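Local coordinates for DNA repair protein RecO (Deinococcus radiodurans, PDB 1U5K), which probably takes part in DNA repair and in recombination by the RecF pathway, and carries a zinc ion on four cysteines, at residues Lys139-Ala144 / Arg216-Phe221; Gly168-Cys173 / Thr223-Gly228. All coordinates share one frame; numbering follows the deposited sequence.

Contacts 1 and 2 show how one helix can serve two neighbours in succession. Both draw on helix 211-225: contact 1 uses 216-221, whose inner face meets the last turn of helix 129-141, and contact 2 uses 223-228, which meets the chain leading into the zinc site. Their centres lie about 9 Å apart, and they touch directly where Lys220 CG approaches Gly169 N at 3.4 Å and Phe221 CB approaches Gly169 O at 3.5 Å. Contact 1 is buried and apolar; contact 2 is a surface contact joined by Val224 against Gly168 and by a bridging water. The zinc ion belongs to contact 2 through Cys173, yet stands 20.7 Å from Leu141 CD1 of contact 1.

Contact 1: residues Lys139-Ala144 / Arg216-Phe221; sequences KLLGLA and RALEKF
Leu141, in the last turn of helix 129-141, reaches helix 211-225 and meets Leu218 and Phe221, a small buried apolar contact between two helices. The work is done mainly by one methyl group. Leu141 CD1 lies 4.0 Å from Leu218 CD1 and 4.3 Å from Phe221 CD2, and so touches both residues at once. The second methyl of the same leucine, CD2, also reaches Leu218 CD1, at 4.2 Å. Leu218 answers with a single branch: CD1 turns to the leucine opposite, and the two side chains cross obliquely.

Within the helical C-terminal region of RecO, this is packing of apolar residues in the interior. Leu218 and Phe221 are three residues apart, about one turn, which brings both side chains to the same flank of helix 211-225. Leu218 departs from its backbone at a slant, but with CG anti to the backbone N (chi1 178°) and chi2 near 69° turning CD1 toward Leu141, that methyl is carried across. Phe221 points at the partner helix from the start, and the leucine methyl approaches its ring obliquely. Helix 86-102 adds to the cluster, Leu102 touching Leu141 and Phe98 touching Leu218. Two residues before Leu141, Lys139 NZ is hydrogen-bonded to the carbonyl oxygens of Val194 and Arg196.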
loop_
_atom_site.group_PDB
_atom_site.type_symbol
_atom_site.label_atom_id
_atom_site.label_comp_id
_atom_site.label_asym_id
_atom_site.label_seq_id
_atom_site.Cartn_x
_atom_site.Cartn_y
_atom_site.Cartn_z
ATOM N N LYS A 139 12.062 -14.435 12.282
ATOM C CA LYS A 139 13.048 -15.390 11.818
ATOM C C LYS A 139 13.644 -15.036 10.469
ATOM O O LYS A 139 14.844 -15.183 10.270
ATOM C CB LYS A 139 12.501 -16.819 11.781
ATOM C CG LYS A 139 13.589 -17.866 11.689
ATOM C CD LYS A 139 14.197 -18.268 13.026
ATOM C CE LYS A 139 15.315 -19.282 12.816
ATOM N NZ LYS A 139 16.260 -19.358 13.948
ATOM N N LEU A 140 12.815 -14.556 9.547
ATOM C CA LEU A 140 13.311 -14.168 8.237
ATOM C C LEU A 140 14.288 -12.995 8.320
ATOM O O LEU A 140 15.117 -12.844 7.438
ATOM C CB LEU A 140 12.173 -13.825 7.275
ATOM C CG LEU A 140 11.327 -14.982 6.760
ATOM C CD1 LEU A 140 9.908 -14.594 6.320
ATOM C CD2 LEU A 140 12.060 -15.746 5.675
ATOM N N LEU A 141 14.203 -12.138 9.332
ATOM C CA LEU A 141 15.207 -11.099 9.516
ATOM C C LEU A 141 16.642 -11.615 9.535
ATOM O O LEU A 141 17.557 -10.939 9.048
ATOM C CB LEU A 141 14.954 -10.290 10.789
ATOM C CG LEU A 141 13.583 -9.640 11.000
ATOM C CD1 LEU A 141 13.477 -8.987 12.374
ATOM C CD2 LEU A 141 13.394 -8.602 9.930
ATOM N N GLY A 142 16.846 -12.797 10.107
ATOM C CA GLY A 142 18.153 -13.423 10.138
ATOM C C GLY A 142 18.707 -13.866 8.801
ATOM O O GLY A 142 19.902 -14.139 8.710
ATOM N N LEU A 143 17.873 -13.960 7.769
ATOM C CA LEU A 143 18.353 -14.421 6.479
ATOM C C LEU A 143 18.513 -13.302 5.456
ATOM O O LEU A 143 18.973 -13.512 4.342
ATOM C CB LEU A 143 17.396 -15.465 5.926
ATOM C CG LEU A 143 17.182 -16.697 6.796
ATOM C CD1 LEU A 143 16.067 -17.552 6.210
ATOM C CD2 LEU A 143 18.462 -17.485 6.934
ATOM N N ALA A 144 18.144 -12.092 5.854
ATOM C CA ALA A 144 18.030 -10.987 4.930
ATOM C C ALA A 144 19.199 -10.046 5.178
ATOM O O ALA A 144 20.075 -10.348 5.989
ATOM C CB ALA A 144 16.661 -10.327 5.124
ATOM N N ARG A 216 4.827 -3.587 16.042
ATOM C CA ARG A 216 5.297 -2.218 15.887
ATOM C C ARG A 216 6.807 -2.161 15.737
ATOM O O ARG A 216 7.327 -1.450 14.879
ATOM C CB ARG A 216 4.805 -1.309 17.011
ATOM C CG ARG A 216 3.370 -0.832 16.810
ATOM C CD ARG A 216 2.983 0.401 17.618
ATOM N NE ARG A 216 3.243 0.152 19.033
ATOM C CZ ARG A 216 2.384 -0.425 19.864
ATOM N NH1 ARG A 216 1.174 -0.785 19.451
ATOM N NH2 ARG A 216 2.740 -0.625 21.124
ATOM N N ALA A 217 7.507 -2.944 16.544
ATOM C CA ALA A 217 8.956 -2.953 16.530
ATOM C C ALA A 217 9.449 -3.480 15.186
ATOM O O ALA A 217 10.361 -2.902 14.584
ATOM C CB ALA A 217 9.461 -3.785 17.662
ATOM N N LEU A 218 8.797 -4.538 14.718
ATOM C CA LEU A 218 9.096 -5.131 13.421
ATOM C C LEU A 218 8.951 -4.103 12.295
ATOM O O LEU A 218 9.859 -3.995 11.473
ATOM C CB LEU A 218 8.242 -6.372 13.173
ATOM C CG LEU A 218 8.424 -7.065 11.823
ATOM C CD1 LEU A 218 9.775 -7.683 11.793
ATOM C CD2 LEU A 218 7.294 -8.056 11.543
ATOM N N GLU A 219 7.854 -3.346 12.290
ATOM C CA GLU A 219 7.552 -2.348 11.273
ATOM C C GLU A 219 8.586 -1.223 11.248
ATOM O O GLU A 219 9.054 -0.856 10.177
ATOM C CB GLU A 219 6.168 -1.737 11.503
ATOM C CG GLU A 219 5.012 -2.660 11.171
ATOM C CD GLU A 219 3.656 -2.000 11.380
ATOM O OE1 GLU A 219 3.090 -1.497 10.398
ATOM O OE2 GLU A 219 3.153 -1.932 12.515
ATOM N N LYS A 220 8.934 -0.698 12.418
ATOM C CA LYS A 220 9.910 0.369 12.540
ATOM C C LYS A 220 11.286 -0.105 12.072
ATOM O O LYS A 220 11.946 0.544 11.259
ATOM C CB LYS A 220 10.001 0.837 14.000
ATOM C CG LYS A 220 10.893 2.046 14.251
ATOM C CD LYS A 220 10.663 3.210 13.305
ATOM C CE LYS A 220 9.386 4.001 13.493
ATOM N NZ LYS A 220 9.517 5.255 12.678
ATOM N N PHE A 221 11.721 -1.240 12.604
ATOM C CA PHE A 221 13.011 -1.802 12.242
ATOM C C PHE A 221 13.137 -2.025 10.739
ATOM O O PHE A 221 14.124 -1.587 10.150
ATOM C CB PHE A 221 13.246 -3.110 13.005
ATOM C CG PHE A 221 14.565 -3.761 12.715
ATOM C CD1 PHE A 221 15.745 -3.228 13.192
ATOM C CD2 PHE A 221 14.636 -4.887 11.930
ATOM C CE1 PHE A 221 16.964 -3.845 12.948
ATOM C CE2 PHE A 221 15.855 -5.495 11.663
ATOM C CZ PHE A 221 17.014 -4.969 12.176
#

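Contact 2: residues Gly168-Cys173 / Thr223-Gly228; sequences GGQLLC and TVQVGG. With ZN (zinc ion), chain C.
Gln170 and Gln225 face each other across a gap that a water molecule bridges, where the zinc-binding part of RecO approaches the C-terminal end of helix 211-225. The four-cysteine zinc site, built from Cys153, Cys156, Cys173 and Cys176, lies at the far end of 168-173. The short, weakly bonded strand 171-172, antiparallel to 163-164, runs into Cys173, consistent with a zinc beta ribbon.

The two glutamines adopt different shapes. Gln170 is stretched out beyond CG (chi2 -177°), which carries OE1 well clear of its backbone. Gln225 bends sharply at chi2 (-86°), and its chain meets that of Gln170 at about a right angle, the amide planes 46° apart. Gln170 OE1 and Gln225 NE2 stay 3.8 Å from each other, and the water does the joining. It accepts a hydrogen bond from Gln225 NE2 at 2.9 Å and donates to Gln170 OE1 at 3.1 Å and to Gly168 O at 2.8 Å. The Gln225 amide is held at its oxygen too, OE1 accepting a hydrogen bond from Ile147 N.

Beside the water, Val224 points toward the turn and brings CB within 4.1 Å of Gly168 O. Asp165 holds that turn with both carboxylate oxygens, which accept from Gly168 N and Gln170 N, and Gly169 passes through it at positive phi, which favours glycine. At the other end, Cys173 SG binds the zinc ion at 2.3 Å.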
loop_
_atom_site.group_PDB
_atom_site.type_symbol
_atom_site.label_atom_id
_atom_site.label_comp_id
_atom_site.label_asym_id
_atom_site.label_seq_id
_atom_site.Cartn_x
_atom_site.Cartn_y
_atom_site.Cartn_z
ATOM N N GLY A 168 14.637 3.956 15.635
ATOM C CA GLY A 168 15.357 2.998 14.819
ATOM C C GLY A 168 14.779 1.601 14.867
ATOM O O GLY A 168 15.216 0.738 14.112
ATOM N N GLY A 169 13.834 1.358 15.767
ATOM C CA GLY A 169 13.253 0.041 15.945
ATOM C C GLY A 169 14.128 -1.059 16.525
ATOM O O GLY A 169 13.845 -2.253 16.378
ATOM N N GLN A 170 15.193 -0.660 17.218
ATOM C CA GLN A 170 16.052 -1.583 17.945
ATOM C C GLN A 170 15.618 -1.546 19.411
ATOM O O GLN A 170 14.419 -1.516 19.668
ATOM C CB GLN A 170 17.504 -1.164 17.699
ATOM C CG GLN A 170 17.897 -1.338 16.260
ATOM C CD GLN A 170 19.331 -1.039 15.869
ATOM O OE1 GLN A 170 19.652 -1.192 14.706
ATOM N NE2 GLN A 170 20.201 -0.684 16.801
ATOM N N LEU A 171 16.553 -1.424 20.356
ATOM C CA LEU A 171 16.258 -1.253 21.775
ATOM C C LEU A 171 17.150 -0.187 22.428
ATOM O O LEU A 171 18.287 0.005 22.013
ATOM C CB LEU A 171 16.482 -2.571 22.497
ATOM C CG LEU A 171 15.661 -3.787 22.032
ATOM C CD1 LEU A 171 16.276 -5.004 22.672
ATOM C CD2 LEU A 171 14.205 -3.651 22.402
ATOM N N LEU A 172 16.631 0.504 23.434
ATOM C CA LEU A 172 17.321 1.561 24.169
ATOM C C LEU A 172 17.462 1.175 25.632
ATOM O O LEU A 172 16.605 0.468 26.170
ATOM C CB LEU A 172 16.558 2.882 24.088
ATOM C CG LEU A 172 16.476 3.480 22.692
ATOM C CD1 LEU A 172 15.529 4.669 22.690
ATOM C CD2 LEU A 172 17.860 3.784 22.149
ATOM N N CYS A 173 18.512 1.671 26.291
ATOM C CA CYS A 173 18.655 1.496 27.737
ATOM C C CYS A 173 17.745 2.459 28.487
ATOM O O CYS A 173 17.188 3.407 27.924
ATOM C CB CYS A 173 20.111 1.679 28.196
ATOM S SG CYS A 173 20.692 3.389 28.149
ATOM N N THR A 223 11.396 -0.844 8.129
ATOM C CA THR A 223 11.256 0.405 7.408
ATOM C C THR A 223 12.514 1.252 7.566
ATOM O O THR A 223 12.902 1.893 6.606
ATOM C CB THR A 223 10.015 1.168 7.915
ATOM O OG1 THR A 223 8.827 0.471 7.494
ATOM C CG2 THR A 223 9.864 2.478 7.147
ATOM N N VAL A 224 13.160 1.274 8.730
ATOM C CA VAL A 224 14.415 2.010 8.863
ATOM C C VAL A 224 15.554 1.297 8.135
ATOM O O VAL A 224 16.363 1.947 7.489
ATOM C CB VAL A 224 14.769 2.293 10.325
ATOM C CG1 VAL A 224 16.198 2.835 10.473
ATOM C CG2 VAL A 224 13.740 3.238 10.895
ATOM N N GLN A 225 15.625 -0.027 8.203
ATOM C CA GLN A 225 16.761 -0.772 7.690
ATOM C C GLN A 225 16.691 -1.006 6.181
ATOM O O GLN A 225 17.727 -1.075 5.524
ATOM C CB GLN A 225 16.860 -2.139 8.361
ATOM C CG GLN A 225 17.192 -2.155 9.854
ATOM C CD GLN A 225 18.681 -2.120 10.100
ATOM O OE1 GLN A 225 19.418 -2.940 9.543
ATOM N NE2 GLN A 225 19.126 -1.161 10.911
ATOM N N VAL A 226 15.488 -1.162 5.635
ATOM C CA VAL A 226 15.338 -1.609 4.251
ATOM C C VAL A 226 14.660 -0.494 3.482
ATOM O O VAL A 226 13.643 0.015 3.938
ATOM C CB VAL A 226 14.462 -2.863 4.114
ATOM C CG1 VAL A 226 14.262 -3.269 2.664
ATOM C CG2 VAL A 226 15.067 -3.997 4.886
ATOM N N GLY A 227 15.204 -0.106 2.334
ATOM C CA GLY A 227 14.466 0.787 1.454
ATOM C C GLY A 227 13.132 0.274 0.931
ATOM O O GLY A 227 12.929 -0.922 0.746
ATOM N N GLY A 228 12.222 1.184 0.599
ATOM C CA GLY A 228 10.986 0.834 -0.083
ATOM C C GLY A 228 9.764 1.523 0.506
ATOM O O GLY A 228 9.887 2.338 1.415
HETATM ZN ZN ZN C . 21.647 4.100 26.155
HETATM O O HOH W 1 17.649 0.347 12.827
#